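PDB 3DT5: uncharacterized protein AF_0924 from Archaeoglobus fulgidus, which is of unknown function but is predicted to be a membrane protein, its C-terminal domain binding a calcium ion in the crystal. Local coordinates for residues Q42-I47 and M68-K73. Residues are numbered along the deposited sequence; the frame is centred on the assembly and turned at random.
Sequences QTEDEI and MHFKFK. With CA (calcium ion), chain B.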
loop_
_atom_site.group_PDB
_atom_site.type_symbol
_atom_site.label_atom_id
_atom_site.label_comp_id
_atom_site.label_asym_id
_atom_site.label_seq_id
_atom_site.Cartn_x
_atom_site.Cartn_y
_atom_site.Cartn_z
ATOM N N GLN A 42 -3.124 -12.124 -10.552
ATOM C CA GLN A 42 -2.358 -10.971 -11.014
ATOM C C GLN A 42 -1.917 -10.054 -9.863
ATOM O O GLN A 42 -1.149 -9.121 -10.080
ATOM C CB GLN A 42 -3.175 -10.167 -12.023
ATOM C CG GLN A 42 -3.244 -10.821 -13.401
ATOM C CD GLN A 42 -4.217 -11.980 -13.414
ATOM O OE1 GLN A 42 -5.357 -11.866 -12.946
ATOM N NE2 GLN A 42 -3.769 -13.111 -13.928
ATOM N N THR A 43 -2.395 -10.320 -8.654
ATOM C CA THR A 43 -2.124 -9.442 -7.521
ATOM C C THR A 43 -0.642 -9.289 -7.185
ATOM O O THR A 43 -0.197 -8.179 -6.953
ATOM C CB THR A 43 -2.899 -9.857 -6.275
ATOM O OG1 THR A 43 -4.286 -9.907 -6.630
ATOM C CG2 THR A 43 -2.739 -8.784 -5.121
ATOM N N GLU A 44 0.124 -10.376 -7.139
ATOM C CA GLU A 44 1.548 -10.194 -6.820
ATOM C C GLU A 44 2.210 -9.312 -7.875
ATOM O O GLU A 44 3.051 -8.456 -7.541
ATOM C CB GLU A 44 2.256 -11.564 -6.768
ATOM C CG GLU A 44 1.793 -12.473 -5.616
ATOM C CD GLU A 44 2.853 -13.531 -5.246
ATOM O OE1 GLU A 44 3.983 -13.502 -5.798
ATOM O OE2 GLU A 44 2.573 -14.399 -4.389
ATOM N N ASP A 45 1.862 -9.524 -9.157
ATOM C CA ASP A 45 2.464 -8.709 -10.217
ATOM C C ASP A 45 1.996 -7.248 -10.142
ATOM O O ASP A 45 2.793 -6.298 -10.409
ATOM C CB ASP A 45 2.190 -9.272 -11.602
ATOM C CG ASP A 45 2.934 -10.579 -11.867
ATOM O OD1 ASP A 45 4.112 -10.734 -11.453
ATOM O OD2 ASP A 45 2.315 -11.451 -12.500
ATOM N N GLU A 46 0.733 -7.046 -9.770
ATOM C CA GLU A 46 0.240 -5.679 -9.545
ATOM C C GLU A 46 0.970 -4.952 -8.412
ATOM O O GLU A 46 1.300 -3.787 -8.545
ATOM C CB GLU A 46 -1.276 -5.642 -9.298
ATOM C CG GLU A 46 -2.112 -6.071 -10.504
ATOM C CD GLU A 46 -3.545 -6.420 -10.103
ATOM O OE1 GLU A 46 -3.883 -6.300 -8.893
ATOM O OE2 GLU A 46 -4.325 -6.818 -10.988
ATOM N N ILE A 47 1.251 -5.645 -7.307
ATOM C CA ILE A 47 2.071 -5.081 -6.261
ATOM C C ILE A 47 3.486 -4.790 -6.794
ATOM O O ILE A 47 4.026 -3.710 -6.540
ATOM C CB ILE A 47 2.148 -6.028 -5.008
ATOM C CG1 ILE A 47 0.742 -6.169 -4.365
ATOM C CG2 ILE A 47 3.177 -5.512 -3.949
ATOM C CD1 ILE A 47 0.692 -7.269 -3.369
HETATM N N MSE A 68 11.675 -2.837 -2.776
HETATM C CA MSE A 68 11.750 -2.853 -4.238
HETATM C C MSE A 68 11.168 -4.125 -4.838
HETATM O O MSE A 68 10.841 -4.169 -6.019
HETATM C CB MSE A 68 13.227 -2.858 -4.650
HETATM C CG MSE A 68 13.481 -2.075 -5.892
HETATM SE SE MSE A 68 13.375 -0.217 -5.351
HETATM C CE MSE A 68 13.861 -0.357 -3.443
ATOM N N HIS A 69 11.110 -5.167 -4.027
ATOM C CA HIS A 69 10.787 -6.513 -4.477
ATOM C C HIS A 69 9.741 -7.109 -3.559
ATOM O O HIS A 69 9.730 -6.818 -2.377
ATOM C CB HIS A 69 12.021 -7.417 -4.443
ATOM C CG HIS A 69 13.125 -6.977 -5.350
ATOM N ND1 HIS A 69 13.035 -7.047 -6.722
ATOM C CD2 HIS A 69 14.352 -6.464 -5.084
ATOM C CE1 HIS A 69 14.151 -6.585 -7.265
ATOM N NE2 HIS A 69 14.963 -6.213 -6.294
ATOM N N PHE A 70 8.866 -7.956 -4.083
ATOM C CA PHE A 70 7.807 -8.522 -3.233
ATOM C C PHE A 70 7.457 -9.978 -3.616
ATOM O O PHE A 70 7.301 -10.819 -2.726
ATOM C CB PHE A 70 6.523 -7.679 -3.303
ATOM C CG PHE A 70 5.349 -8.330 -2.601
ATOM C CD1 PHE A 70 5.309 -8.383 -1.209
ATOM C CD2 PHE A 70 4.329 -8.944 -3.337
ATOM C CE1 PHE A 70 4.233 -9.025 -0.550
ATOM C CE2 PHE A 70 3.256 -9.588 -2.676
ATOM C CZ PHE A 70 3.231 -9.607 -1.280
ATOM N N LYS A 71 7.302 -10.225 -4.913
ATOM C CA LYS A 71 6.784 -11.490 -5.463
ATOM C C LYS A 71 7.386 -12.729 -4.818
ATOM O O LYS A 71 6.676 -13.679 -4.505
ATOM C CB LYS A 71 7.190 -11.617 -6.938
ATOM C CG LYS A 71 6.278 -11.005 -7.922
ATOM C CD LYS A 71 6.787 -11.266 -9.354
ATOM C CE LYS A 71 6.678 -12.732 -9.762
ATOM N NZ LYS A 71 5.626 -12.981 -10.825
ATOM N N PHE A 72 8.714 -12.765 -4.742
ATOM C CA PHE A 72 9.359 -13.964 -4.270
ATOM C C PHE A 72 9.604 -13.980 -2.761
ATOM O O PHE A 72 10.316 -14.840 -2.259
ATOM C CB PHE A 72 10.619 -14.227 -5.106
ATOM C CG PHE A 72 10.317 -14.412 -6.570
ATOM C CD1 PHE A 72 9.529 -15.485 -7.003
ATOM C CD2 PHE A 72 10.773 -13.493 -7.521
ATOM C CE1 PHE A 72 9.220 -15.664 -8.376
ATOM C CE2 PHE A 72 10.466 -13.642 -8.906
ATOM C CZ PHE A 72 9.701 -14.738 -9.334
ATOM N N LYS A 73 8.983 -13.052 -2.041
ATOM C CA LYS A 73 9.155 -12.963 -0.597
ATOM C C LYS A 73 7.945 -13.460 0.150
ATOM O O LYS A 73 8.004 -13.672 1.361
ATOM C CB LYS A 73 9.403 -11.505 -0.129
ATOM C CG LYS A 73 10.465 -10.693 -0.880
ATOM C CD LYS A 73 11.793 -11.269 -0.769
ATOM C CE LYS A 73 12.791 -10.128 -0.617
ATOM N NZ LYS A 73 13.586 -10.015 -1.821
HETATM CA CA CA B . 4.930 -15.240 -4.242
#
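Glu44 turns its CG anti to its own carbonyl carbon (chi1 -66°) and runs on extended, which carries its carboxylate out to a calcium site shared with Lys71, while Phe70 has CG anti to the backbone N (chi1 172°), and its ring packs against Ile47. The contact thus joins the first turn of helix 43-52 to the loop between helix 60-65 and strand 74-75 through a calcium bridge beside an apolar patch. Glu44 grips the calcium ion as a bidentate ligand, OE1 and OE2 each 2.5 Å from the metal. The backbone carbonyl O of Lys71 binds the same ion at 2.4 Å, and Ala74 O and Asp75 OD1 complete the protein ligands. Because both are ligands, Glu44 OE1 and Lys71 O sit 3.0 Å apart, neighbouring corners of the coordination shell brought close by their shared cation. Deeper in, Ile47 CD1 lies 3.5 Å from Phe70 CE2, and Ile47 CG2 packs near CD2 and CG of the same ring. Trp83 and Phe34 meet that ring in T-shaped stacks, and Glu48 OE2 accepts hydrogen bonds from the backbone N of both Phe70 and Lys71. An alanine at Lys71 would probably leave the Asp45 carboxylate without its cationic mate. While its carbonyl O binds the metal, the Lys71 side chain, bent at chi3 and chi4, brings NZ to Asp45 OD1 in a 2.8 Å salt bridge, met on the syn side of OD1 and 18° out of the carboxylate plane.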